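Local coordinates for protein acetaldehyde dehydrogenase (Acetylating) (Geobacillus thermoglucosidasius, PDB 5J78) that probably catalyses the reversible, coenzyme A-dependent oxidation of acetaldehyde to acetyl-CoA with NAD as cofactor, as an acetylating aldehyde dehydrogenase, at residues K44-I49 / G188-L193; M53-I58 / A154-N159; W125-P130 / K464-G469; V131-G136 / A160-P165; S438-C443 / D453-T458. All coordinates share one frame; numbering follows the deposited sequence. Where two conformers were deposited one is given.

Interaction 1: K44-I49 / G188-L193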
# COMPACT_ATOMS: atom_id res chain seq x y z
N LYS A 44 -16.52 22.65 7.84
CA LYS A 44 -16.94 22.19 9.16
C LYS A 44 -17.66 23.31 9.92
O LYS A 44 -18.77 23.11 10.43
CB LYS A 44 -15.75 21.68 9.95
CG LYS A 44 -16.12 20.98 11.29
CD LYS A 44 -14.89 20.74 12.15
CE LYS A 44 -15.23 20.25 13.56
NZ LYS A 44 -16.14 19.07 13.50
N ALA A 45 -17.04 24.48 9.98
CA ALA A 45 -17.63 25.58 10.72
C ALA A 45 -18.94 26.04 10.08
O ALA A 45 -19.88 26.40 10.78
CB ALA A 45 -16.63 26.76 10.83
N ALA A 46 -18.99 26.03 8.75
CA ALA A 46 -20.17 26.51 8.03
C ALA A 46 -21.36 25.59 8.29
O ALA A 46 -22.48 26.05 8.53
CB ALA A 46 -19.89 26.60 6.56
N GLN A 47 -21.12 24.29 8.22
CA GLN A 47 -22.18 23.31 8.41
C GLN A 47 -22.80 23.41 9.81
O GLN A 47 -24.00 23.24 9.98
CB GLN A 47 -21.66 21.89 8.17
CG GLN A 47 -22.76 20.83 8.10
CD GLN A 47 -23.24 20.36 9.47
OE1 GLN A 47 -22.48 20.35 10.44
NE2 GLN A 47 -24.51 19.97 9.55
N LYS A 48 -21.97 23.67 10.82
CA LYS A 48 -22.47 23.83 12.18
C LYS A 48 -23.45 24.99 12.25
O LYS A 48 -24.47 24.92 12.92
CB LYS A 48 -21.32 24.05 13.16
CG LYS A 48 -21.15 22.93 14.17
CD LYS A 48 -19.90 22.14 13.93
CE LYS A 48 -20.05 20.70 14.44
NZ LYS A 48 -19.02 19.80 13.84
N ILE A 49 -23.13 26.07 11.54
CA ILE A 49 -24.02 27.22 11.49
C ILE A 49 -25.26 26.84 10.71
O ILE A 49 -26.38 27.17 11.10
CB ILE A 49 -23.34 28.43 10.83
CG1 ILE A 49 -22.14 28.87 11.68
CG2 ILE A 49 -24.33 29.59 10.65
CD1 ILE A 49 -21.25 29.91 11.01
N GLY A 188 -28.60 34.09 3.21
CA GLY A 188 -28.27 33.90 4.62
C GLY A 188 -27.27 32.80 4.96
O GLY A 188 -26.85 32.66 6.12
N ALA A 189 -26.86 32.01 3.97
CA ALA A 189 -25.95 30.91 4.25
C ALA A 189 -24.60 31.45 4.74
O ALA A 189 -24.22 32.58 4.40
CB ALA A 189 -25.76 30.04 3.01
N PRO A 190 -23.87 30.66 5.54
CA PRO A 190 -22.50 31.02 5.96
C PRO A 190 -21.45 30.88 4.85
O PRO A 190 -21.59 30.04 3.95
CB PRO A 190 -22.22 30.01 7.08
CG PRO A 190 -23.03 28.83 6.70
CD PRO A 190 -24.30 29.40 6.17
N LYS A 191 -20.39 31.67 4.94
CA LYS A 191 -19.24 31.48 4.05
C LYS A 191 -18.65 30.08 4.19
O LYS A 191 -18.63 29.53 5.29
CB LYS A 191 -18.15 32.51 4.33
CG LYS A 191 -18.49 33.91 3.88
CD LYS A 191 -17.45 34.93 4.33
CE LYS A 191 -17.88 36.35 3.98
NZ LYS A 191 -18.22 36.49 2.52
N GLY A 192 -18.17 29.51 3.08
CA GLY A 192 -17.41 28.27 3.12
C GLY A 192 -18.24 27.01 3.01
O GLY A 192 -17.71 25.91 3.06
N LEU A 193 -19.55 27.18 2.84
CA LEU A 193 -20.48 26.05 2.80
C LEU A 193 -20.28 25.15 1.59
O LEU A 193 -20.36 23.92 1.68
CB LEU A 193 -21.91 26.58 2.78
CG LEU A 193 -22.97 25.52 3.01
CD1 LEU A 193 -22.91 24.96 4.43
CD2 LEU A 193 -24.33 26.10 2.72
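Ala-46 is the side chain of helix 44-49 that comes closest to 188-193. Its CB points toward the turn and lies 3.4 Å from Lys-191 O. The same methyl has two apolar neighbours, Pro-190 CG at 3.9 Å and Leu-193 CD1 at 4.0 Å. Leu-193 CD1 gets there because CG of Leu-193 stands anti to the backbone N (chi1 -169°), swinging the branched end round to the helix. The proline ring also touches the helix backbone, Pro-190 CG lying 3.4 Å from Ala-46 O. One turn further along, Ile-49 slides past Pro-190 in the opposite direction, its CD1 ending 4.0 Å from Pro-190 CB.

The backbone shape underlies this fit. Residues 190-193 make a type II beta turn with Gly-192 at its third position, where phi is 90°; a CB on Gly-192 would collide with the carbonyl O of Lys-191 and point toward Ala-46. Just upstream, Gly-188 is the C-prime residue of a Schellman motif that ends helix 170-186. The contact thus lays helix 28-51 against the connection from helix 170-186 to strand 194-196, in what is probably the Rossmann-like cofactor domain of the family.

Polar groups find their partners outside the two segments. Gln-47 NE2 bonds to Glu-51 and to Arg-158 O, Lys-191 NZ forms a salt bridge with Glu-185, and Pro-190 O accepts from Gln-181.

Interaction 2: M53-I58 / A154-N159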
# COMPACT_ATOMS: atom_id res chain seq x y z
N MET A 53 -30.22 26.30 11.60
CA MET A 53 -31.33 27.05 10.98
C MET A 53 -32.66 26.30 10.93
O MET A 53 -32.72 25.08 10.99
CB MET A 53 -30.94 27.45 9.55
CG MET A 53 -29.73 28.33 9.49
SD MET A 53 -29.38 28.84 7.79
CE MET A 53 -27.96 29.88 8.06
N THR A 54 -33.75 27.07 10.81
CA THR A 54 -35.08 26.50 10.58
C THR A 54 -35.27 25.98 9.16
O THR A 54 -34.53 26.34 8.24
CB THR A 54 -36.19 27.55 10.80
OG1 THR A 54 -36.05 28.57 9.82
CG2 THR A 54 -36.12 28.16 12.21
N GLN A 55 -36.29 25.14 8.99
CA GLN A 55 -36.64 24.60 7.70
C GLN A 55 -36.84 25.74 6.69
O GLN A 55 -36.36 25.68 5.56
CB GLN A 55 -37.91 23.76 7.82
CG GLN A 55 -38.29 23.00 6.55
CD GLN A 55 -37.27 21.92 6.20
OE1 GLN A 55 -37.29 20.83 6.77
NE2 GLN A 55 -36.39 22.22 5.25
N SER A 56 -37.52 26.79 7.12
CA SER A 56 -37.83 27.90 6.22
C SER A 56 -36.55 28.65 5.82
O SER A 56 -36.44 29.13 4.69
CB SER A 56 -38.85 28.85 6.86
OG SER A 56 -38.48 30.20 6.66
N GLU A 57 -35.60 28.74 6.74
CA GLU A 57 -34.34 29.42 6.45
C GLU A 57 -33.52 28.58 5.48
O GLU A 57 -32.94 29.11 4.52
CB GLU A 57 -33.56 29.68 7.73
CG GLU A 57 -34.17 30.74 8.62
CD GLU A 57 -33.59 30.78 10.02
OE1 GLU A 57 -33.09 29.74 10.51
OE2 GLU A 57 -33.62 31.86 10.66
N ILE A 58 -33.49 27.27 5.71
CA ILE A 58 -32.88 26.34 4.76
C ILE A 58 -33.56 26.44 3.41
O ILE A 58 -32.89 26.54 2.38
CB ILE A 58 -32.95 24.86 5.27
CG1 ILE A 58 -32.13 24.70 6.57
CG2 ILE A 58 -32.48 23.86 4.20
CD1 ILE A 58 -30.63 24.77 6.40
N ALA A 154 -27.38 18.60 -1.27
CA ALA A 154 -26.53 18.63 -0.08
C ALA A 154 -26.98 19.69 0.90
O ALA A 154 -27.03 19.45 2.11
CB ALA A 154 -25.06 18.87 -0.47
N VAL A 155 -27.30 20.88 0.40
CA VAL A 155 -27.64 21.99 1.30
C VAL A 155 -29.04 21.80 1.88
O VAL A 155 -29.28 22.09 3.04
CB VAL A 155 -27.52 23.35 0.58
CG1 VAL A 155 -28.06 24.50 1.46
CG2 VAL A 155 -26.07 23.61 0.21
N LYS A 156 -29.97 21.30 1.07
CA LYS A 156 -31.32 21.03 1.54
C LYS A 156 -31.31 20.05 2.73
O LYS A 156 -32.13 20.18 3.64
CB LYS A 156 -32.17 20.49 0.38
CG LYS A 156 -33.56 19.98 0.75
CD LYS A 156 -34.52 21.07 1.15
CE LYS A 156 -35.75 20.46 1.84
NZ LYS A 156 -36.92 21.38 1.95
N ALA A 157 -30.37 19.10 2.74
CA ALA A 157 -30.25 18.15 3.86
C ALA A 157 -29.35 18.69 4.98
O ALA A 157 -29.07 17.98 5.97
CB ALA A 157 -29.73 16.81 3.36
N ARG A 158 -28.90 19.93 4.80
CA ARG A 158 -28.20 20.73 5.81
C ARG A 158 -26.72 20.36 5.97
O ARG A 158 -26.15 20.46 7.05
CB ARG A 158 -28.91 20.64 7.17
CG ARG A 158 -30.38 21.08 7.11
CD ARG A 158 -31.24 20.34 8.10
NE ARG A 158 -30.97 20.79 9.46
CZ ARG A 158 -31.09 20.03 10.55
NH1 ARG A 158 -31.48 18.77 10.47
NH2 ARG A 158 -30.82 20.54 11.73
N ASN A 159 -26.12 19.98 4.85
CA ASN A 159 -24.70 19.68 4.78
C ASN A 159 -23.88 20.80 4.14
O ASN A 159 -24.42 21.65 3.44
CB ASN A 159 -24.49 18.39 3.97
CG ASN A 159 -25.35 17.27 4.48
OD1 ASN A 159 -25.10 16.74 5.57
ND2 ASN A 159 -26.38 16.93 3.73
O HOH W 1 -31.08 23.48 9.53
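Ile-58 pushes both of its branches against the end of helix 143-156. CG2, the branch anti to the backbone N, sits over two carbonyl oxygens, 3.7 Å from Lys-156 O and slightly farther from Val-155 O, while CD1 meets Arg-158 CG at 3.8 Å, the two side chains crossing at about a right angle. An alanine at this position is likely to open a gap beside Arg-158 CG, leaving the arginine stem with less to lean on.

Water 1 accepts from Arg-158 NE at 2.7 Å and lies equally near Met-53 O, and Arg-158 NH2 bonds to Glu-51 O. Gln-55 NE2 and Lys-156 NZ come within 3.4 Å of each other because both turn to Asp-59 OD1, the lysine by a salt bridge and the glutamine by a weak bond; Gln-55 OE1 accepts from Thr-112 N.

Both helix ends are capped. Thr-54 and Glu-57 form a capping box, and Arg-158, with positive phi, closes helix 143-156 in a Schellman motif.

The start of helix 55-84 thereby lies against the end of helix 143-156, with Val-155 also on Ile-61 and Met-65, and with Arg-158 and Asn-159 packed on Pro-130 of strand 124-138.

Interaction 3: W125-P130 / K464-G469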
# COMPACT_ATOMS: atom_id res chain seq x y z
N TRP A 125 -40.29 8.73 17.18
CA TRP A 125 -40.07 9.98 16.43
C TRP A 125 -38.85 9.78 15.53
O TRP A 125 -37.84 9.21 15.96
CB TRP A 125 -39.80 11.18 17.34
CG TRP A 125 -40.73 11.39 18.46
CD1 TRP A 125 -42.02 10.94 18.55
CD2 TRP A 125 -40.46 12.10 19.67
NE1 TRP A 125 -42.56 11.33 19.74
CE2 TRP A 125 -41.63 12.04 20.45
CE3 TRP A 125 -39.34 12.78 20.17
CZ2 TRP A 125 -41.72 12.65 21.71
CZ3 TRP A 125 -39.43 13.38 21.42
CH2 TRP A 125 -40.61 13.31 22.17
N GLU A 126 -38.94 10.26 14.30
CA GLU A 126 -37.80 10.31 13.39
C GLU A 126 -37.22 11.71 13.33
O GLU A 126 -37.94 12.68 13.10
CB GLU A 126 -38.20 9.88 11.99
CG GLU A 126 -38.78 8.50 11.88
CD GLU A 126 -39.04 8.14 10.40
OE1 GLU A 126 -38.93 9.03 9.54
OE2 GLU A 126 -39.35 6.96 10.11
N ILE A 127 -35.91 11.80 13.57
CA ILE A 127 -35.19 13.06 13.51
C ILE A 127 -34.27 13.03 12.30
O ILE A 127 -33.53 12.05 12.11
CB ILE A 127 -34.36 13.31 14.77
CG1 ILE A 127 -35.22 13.30 16.03
CG2 ILE A 127 -33.62 14.64 14.68
CD1 ILE A 127 -34.38 13.16 17.30
N ALA A 128 -34.31 14.07 11.48
CA ALA A 128 -33.39 14.20 10.35
C ALA A 128 -32.04 14.66 10.86
O ALA A 128 -31.94 15.66 11.59
CB ALA A 128 -33.93 15.16 9.31
N GLN A 129 -31.00 13.92 10.50
CA GLN A 129 -29.64 14.22 10.94
C GLN A 129 -28.68 14.37 9.75
O GLN A 129 -28.41 13.40 9.05
CB GLN A 129 -29.12 13.11 11.86
CG GLN A 129 -27.71 13.36 12.39
CD GLN A 129 -27.65 14.63 13.25
OE1 GLN A 129 -28.46 14.82 14.17
NE2 GLN A 129 -26.71 15.50 12.94
N PRO A 130 -28.15 15.59 9.53
CA PRO A 130 -27.21 15.79 8.42
C PRO A 130 -25.97 14.91 8.51
O PRO A 130 -25.47 14.70 9.61
CB PRO A 130 -26.81 17.26 8.56
CG PRO A 130 -27.83 17.88 9.38
CD PRO A 130 -28.31 16.82 10.33
N LYS A 464 -32.37 9.45 12.81
CA LYS A 464 -32.28 9.05 14.21
C LYS A 464 -33.68 8.73 14.71
O LYS A 464 -34.64 9.44 14.40
CB LYS A 464 -31.66 10.17 15.05
CG LYS A 464 -30.30 10.68 14.54
CD LYS A 464 -29.66 11.68 15.50
CE LYS A 464 -30.56 12.90 15.77
NZ LYS A 464 -29.99 13.77 16.85
N ARG A 465 -33.81 7.65 15.49
CA ARG A 465 -35.13 7.24 15.97
C ARG A 465 -35.22 7.32 17.49
O ARG A 465 -34.48 6.66 18.21
CB ARG A 465 -35.44 5.83 15.46
CG ARG A 465 -35.47 5.79 13.92
CD ARG A 465 -35.44 4.40 13.37
NE ARG A 465 -35.79 4.37 11.94
CZ ARG A 465 -34.90 4.37 10.94
NH1 ARG A 465 -33.60 4.41 11.18
NH2 ARG A 465 -35.32 4.33 9.68
N VAL A 466 -36.11 8.19 17.96
CA VAL A 466 -36.44 8.29 19.37
C VAL A 466 -37.56 7.30 19.66
O VAL A 466 -38.68 7.46 19.17
CB VAL A 466 -36.90 9.70 19.74
CG1 VAL A 466 -37.17 9.79 21.26
CG2 VAL A 466 -35.85 10.75 19.29
N ALA A 467 -37.27 6.26 20.44
CA ALA A 467 -38.20 5.14 20.55
C ALA A 467 -38.47 4.76 21.98
O ALA A 467 -37.55 4.56 22.77
CB ALA A 467 -37.64 3.93 19.78
N PHE A 468 -39.75 4.65 22.32
CA PHE A 468 -40.15 4.49 23.71
C PHE A 468 -40.33 3.02 24.04
O PHE A 468 -40.72 2.22 23.19
CB PHE A 468 -41.46 5.24 24.00
CG PHE A 468 -41.34 6.74 23.98
CD1 PHE A 468 -41.16 7.43 22.78
CD2 PHE A 468 -41.46 7.47 25.16
CE1 PHE A 468 -41.07 8.82 22.76
CE2 PHE A 468 -41.38 8.86 25.15
CZ PHE A 468 -41.18 9.54 23.94
N GLY A 469 -40.07 2.66 25.28
CA GLY A 469 -40.40 1.32 25.76
C GLY A 469 -41.87 0.96 25.54
O GLY A 469 -42.76 1.67 26.00
O HOH W 2 -38.67 4.88 11.52
O HOH W 3 -27.06 15.07 16.34
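Ile-127 CD1 and Val-466 CG2 meet at 3.5 Å, tighter than usual for two methyls, in the middle of an apolar row along one face of the paired strands. Next along it, Val-466 CG1 approaches the Trp-125 ring at CE3. Beyond that, Phe-468 turns its edge to the indole face in a T-shaped stack, with centroids 5.5 Å apart and planes at 65°.

Four backbone bonds hold the antiparallel strands, in the hydrogen-bonded pairs Trp-125 with Val-466 and Ile-127 with Lys-464; Glu-126 and Arg-465 form the non-hydrogen-bonded pair between them.

At the other end of the row Lys-464, bent at chi3 (-58°), lays its CE 3.7 Å from Ile-127 CG2. Its NZ makes a weak bond of 3.3 Å to Gln-129 OE1, backed by water 3, and also donates to Ile-411 O and Lys-413 O of the second subunit. On the opposite face water 2 donates to Glu-126 OE2 (2.6 Å) and accepts from Arg-465 NE (3.0 Å), in the guanidinium plane.

Strand 115-119 pairs with strand 124-138 as well, and residues 465-468 join a strand of the second subunit in a parallel ladder. The sheet therefore runs on between subunits, where Arg-465 forms a salt bridge with Asp-453 of that neighbour.

Interaction 4: V131-G136 / A160-P165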
# COMPACT_ATOMS: atom_id res chain seq x y z
N VAL A 131 -25.47 14.43 7.38
CA VAL A 131 -24.27 13.60 7.39
C VAL A 131 -23.02 14.40 7.69
O VAL A 131 -22.03 13.83 8.14
CB VAL A 131 -24.06 12.87 6.05
CG1 VAL A 131 -25.15 11.86 5.85
CG2 VAL A 131 -23.96 13.86 4.87
N GLY A 132 -23.09 15.71 7.45
CA GLY A 132 -22.00 16.61 7.78
C GLY A 132 -21.35 17.28 6.56
O GLY A 132 -21.85 18.30 6.06
N ILE A 133 -20.22 16.74 6.13
CA ILE A 133 -19.50 17.29 4.97
C ILE A 133 -19.46 16.24 3.87
O ILE A 133 -18.96 15.13 4.08
CB ILE A 133 -18.05 17.69 5.31
CG1 ILE A 133 -18.03 18.66 6.47
CG2 ILE A 133 -17.34 18.28 4.06
CD1 ILE A 133 -16.63 19.01 6.95
N VAL A 134 -19.98 16.62 2.72
CA VAL A 134 -20.01 15.75 1.54
C VAL A 134 -18.85 16.12 0.62
O VAL A 134 -18.57 17.31 0.39
CB VAL A 134 -21.34 15.86 0.75
CG1 VAL A 134 -21.34 14.90 -0.48
CG2 VAL A 134 -22.52 15.56 1.66
N ALA A 135 -18.17 15.09 0.13
CA ALA A 135 -17.17 15.23 -0.92
C ALA A 135 -17.82 14.87 -2.26
O ALA A 135 -18.26 13.74 -2.49
CB ALA A 135 -15.98 14.34 -0.64
N GLY A 136 -17.92 15.85 -3.15
CA GLY A 136 -18.63 15.67 -4.41
C GLY A 136 -17.69 15.56 -5.60
O GLY A 136 -17.10 16.55 -6.02
N ALA A 160 -22.57 20.76 4.38
CA ALA A 160 -21.59 21.48 3.56
C ALA A 160 -21.15 20.52 2.45
O ALA A 160 -21.33 19.32 2.58
CB ALA A 160 -20.38 21.95 4.39
N ILE A 161 -20.59 21.04 1.36
CA ILE A 161 -20.11 20.18 0.29
C ILE A 161 -18.84 20.76 -0.31
O ILE A 161 -18.75 21.98 -0.53
CB ILE A 161 -21.19 19.94 -0.81
CG1 ILE A 161 -20.64 19.01 -1.90
CG2 ILE A 161 -21.67 21.24 -1.42
CD1 ILE A 161 -21.72 18.21 -2.59
N VAL A 162 -17.86 19.88 -0.53
CA VAL A 162 -16.59 20.23 -1.19
C VAL A 162 -16.48 19.46 -2.50
O VAL A 162 -16.47 18.23 -2.49
CB VAL A 162 -15.35 19.90 -0.32
CG1 VAL A 162 -14.08 20.33 -1.02
CG2 VAL A 162 -15.44 20.57 1.04
N PHE A 163 -16.40 20.19 -3.61
CA PHE A 163 -16.32 19.59 -4.94
C PHE A 163 -14.92 19.31 -5.45
O PHE A 163 -13.98 20.06 -5.17
CB PHE A 163 -17.03 20.48 -5.95
CG PHE A 163 -18.51 20.50 -5.78
CD1 PHE A 163 -19.24 19.36 -6.04
CD2 PHE A 163 -19.15 21.63 -5.31
CE1 PHE A 163 -20.60 19.35 -5.87
CE2 PHE A 163 -20.52 21.63 -5.13
CZ PHE A 163 -21.24 20.48 -5.41
N SER A 164 -14.80 18.23 -6.21
CA SER A 164 -13.56 17.85 -6.88
C SER A 164 -13.83 17.65 -8.39
O SER A 164 -14.44 16.65 -8.78
CB SER A 164 -12.97 16.57 -6.26
OG SER A 164 -11.71 16.24 -6.82
N PRO A 165 -13.39 18.61 -9.24
CA PRO A 165 -13.52 18.48 -10.70
C PRO A 165 -12.56 17.51 -11.33
O PRO A 165 -11.43 17.32 -10.87
CB PRO A 165 -13.20 19.89 -11.23
CG PRO A 165 -13.05 20.76 -10.06
CD PRO A 165 -12.73 19.88 -8.88
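Val-134 and Ile-161 are paired on one face of two parallel strands, their side chains crossing at a slant, with Val-134 CG1 touching Ile-161 CD1 at 3.9 Å. Ile-161 has CG1 anti to the backbone N (chi1 -179°), which puts CG2 in the crowded position between N and the carbonyl carbon and carries CG1 toward strand 133-136, 3.5 Å from Val-134 O. From there CG1 also overhangs the rim of one face of the Phe-163 ring. A serine here has neither CD1 nor a second branch, which would probably leave a gap beside Val-134 CG1 and the phenyl of Phe-163 freer to shift.

Gly-136 completes this face. A CB on it would clash with Phe-163 CD1, so the bare backbone lets the ring come in, its edge at CD1 lying 3.5 Å from Gly-136 O. On the reverse face the side chains of Ile-133, Ala-135, Ala-160 and Val-162 gather, Ile-133 CG2 reaching Val-162 CG2 at 4.2 Å.

Beneath the side chains, five backbone bonds alternate between the strands, from Ala-160 N to Gly-132 O (3.1 Å) through to Ser-164 N to Gly-136 O (2.9 Å). Gly-132, in the loop just before the first bridge, supplies the first acceptor, and its N is held by Asn-159 OD1. Farther out, Leu-40 of helix 28-51 and Leu-208 of helix 202-210 cover the Ile-133 and Val-162 face, while strands 194-196 and 216-219 pair along the outer edges.

Strand 124-138, helix 143-156 and strand 160-165 make a beta-alpha-beta crossover, the repeating unit of Rossmann-like folds such as the cofactor domain of aldehyde dehydrogenases.

Interaction 5: S438-C443 / D453-T458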
# COMPACT_ATOMS: atom_id res chain seq x y z
N SER A 438 -32.12 13.24 -10.91
CA SER A 438 -30.77 13.06 -10.40
C SER A 438 -29.77 12.98 -11.54
O SER A 438 -30.10 12.52 -12.64
CB SER A 438 -30.70 11.78 -9.53
OG SER A 438 -29.39 11.51 -9.04
N LEU A 439 -28.53 13.38 -11.25
CA LEU A 439 -27.41 13.13 -12.15
C LEU A 439 -26.38 12.18 -11.53
O LEU A 439 -25.23 12.11 -11.98
CB LEU A 439 -26.76 14.47 -12.56
CG LEU A 439 -27.73 15.33 -13.39
CD1 LEU A 439 -27.22 16.74 -13.67
CD2 LEU A 439 -28.05 14.64 -14.69
N THR A 440 -26.79 11.45 -10.50
CA THR A 440 -25.95 10.43 -9.88
C THR A 440 -26.80 9.19 -9.78
O THR A 440 -27.62 9.04 -8.87
CB THR A 440 -25.45 10.86 -8.51
OG1 THR A 440 -24.56 11.96 -8.68
CG2 THR A 440 -24.73 9.69 -7.77
N LEU A 441 -26.61 8.32 -10.76
CA LEU A 441 -27.48 7.17 -10.94
C LEU A 441 -26.76 5.94 -10.40
O LEU A 441 -25.79 5.47 -10.99
CB LEU A 441 -27.84 7.01 -12.42
CG LEU A 441 -29.07 7.77 -12.92
CD1 LEU A 441 -29.02 9.20 -12.47
CD2 LEU A 441 -29.24 7.70 -14.45
N GLY A 442 -27.20 5.45 -9.25
CA GLY A 442 -26.54 4.30 -8.64
C GLY A 442 -26.89 3.03 -9.39
O GLY A 442 -28.02 2.86 -9.84
N CYS A 443 -25.91 2.14 -9.54
CA CYS A 443 -26.12 0.91 -10.32
C CYS A 443 -26.24 -0.34 -9.45
O CYS A 443 -26.10 -1.46 -9.94
CB CYS A 443 -24.99 0.74 -11.32
SG CYS A 443 -25.07 2.05 -12.63
N ASP A 453 -30.70 3.41 -6.50
CA ASP A 453 -31.51 4.62 -6.57
C ASP A 453 -30.86 5.71 -7.40
O ASP A 453 -29.64 5.78 -7.50
CB ASP A 453 -31.74 5.20 -5.18
CG ASP A 453 -32.51 4.28 -4.27
OD1 ASP A 453 -33.07 3.26 -4.74
OD2 ASP A 453 -32.56 4.62 -3.06
N ASN A 454 -31.71 6.58 -7.94
CA ASN A 454 -31.29 7.91 -8.31
C ASN A 454 -31.03 8.63 -6.98
O ASN A 454 -31.94 8.78 -6.16
CB ASN A 454 -32.37 8.64 -9.14
CG ASN A 454 -32.43 8.15 -10.59
OD1 ASN A 454 -32.09 7.01 -10.88
ND2 ASN A 454 -32.85 9.04 -11.50
N VAL A 455 -29.79 9.04 -6.77
CA VAL A 455 -29.39 9.68 -5.54
C VAL A 455 -30.03 11.05 -5.43
O VAL A 455 -30.06 11.80 -6.40
CB VAL A 455 -27.85 9.81 -5.45
CG1 VAL A 455 -27.43 10.63 -4.22
CG2 VAL A 455 -27.22 8.42 -5.42
N THR A 456 -30.51 11.37 -4.23
CA THR A 456 -31.28 12.58 -4.01
C THR A 456 -31.13 12.99 -2.53
O THR A 456 -30.24 12.46 -1.83
CB THR A 456 -32.78 12.38 -4.45
OG1 THR A 456 -33.52 13.58 -4.24
CG2 THR A 456 -33.45 11.24 -3.69
N VAL A 457 -31.92 13.95 -2.07
CA VAL A 457 -31.70 14.54 -0.73
C VAL A 457 -31.80 13.52 0.46
O VAL A 457 -31.13 13.67 1.48
CB VAL A 457 -32.70 15.69 -0.49
CG1 VAL A 457 -34.14 15.19 -0.43
CG2 VAL A 457 -32.35 16.48 0.76
N THR A 458 -32.62 12.48 0.31
CA THR A 458 -32.81 11.52 1.37
C THR A 458 -31.57 10.64 1.56
O THR A 458 -31.45 9.96 2.57
CB THR A 458 -34.04 10.65 1.10
OG1 THR A 458 -33.92 10.01 -0.18
CG2 THR A 458 -35.28 11.53 1.10
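Leu-441 and Asn-454 meet in a single backbone bridge between two runs of one long loop, which leads from helix 424-428 to strand 461-468 and is buried near the middle of the chain. Two bonds frame the bridge: Val-455 N donates to Thr-440 O at 3.0 Å, and Gly-442 N donates to Asp-453 O at 3.0 Å.

The side chains flank this backbone. Leu-441 and Asn-454 lie alongside and point the same way, Leu-441 CG 3.7 Å from Asn-454 OD1. The amide is gripped from elsewhere, OD1 by Arg-417 and ND2 by the carbonyls of Lys-436 and Gly-428. Thr-440 has OG1 beside the backbone N (chi1 -67°), which places CG2 anti to it; between the two runs, where the side chains cross at a slant, this CG2 meets Val-455 CG2 at 3.7 Å, while OG1 bonds to Thr-220.

Ser-438 serves both runs. Its CB rests on Asn-454 CB at 3.6 Å, its OG comes to 2.7 Å from Val-455 O, and the same OG accepts from Thr-440 N at 3.0 Å. The Asp-453 carboxylate, besides its salt bridge to Arg-465 of the second subunit, also bonds His-459.

The arrangement is an isolated beta bridge with the two runs in opposite directions, with an ST turn at Ser-438 just before the bridge in the first run, and the bridge closes a loop in which nine residues separate the runs.

Overall arrangement
From the N terminus, interaction 1 brings helix 28-51 to the turn before strand 194-196, closing a long loop that contains interactions 2 and 4 entirely. These two cross each other: the end of helix 143-156 is used by interaction 2, and the strands before and after that helix in the chain by interaction 4. Interaction 3 reaches farthest, from strand 124-138 to the late strand 461-468; it crosses interactions 1 and 2, shares its first strand with interaction 4 and encloses both 4 and 5. Interaction 5 closes a short loop after 1, 2 and 4 are complete, and Val-457 packs it on Lys-156 and Ala-157 of interaction 2.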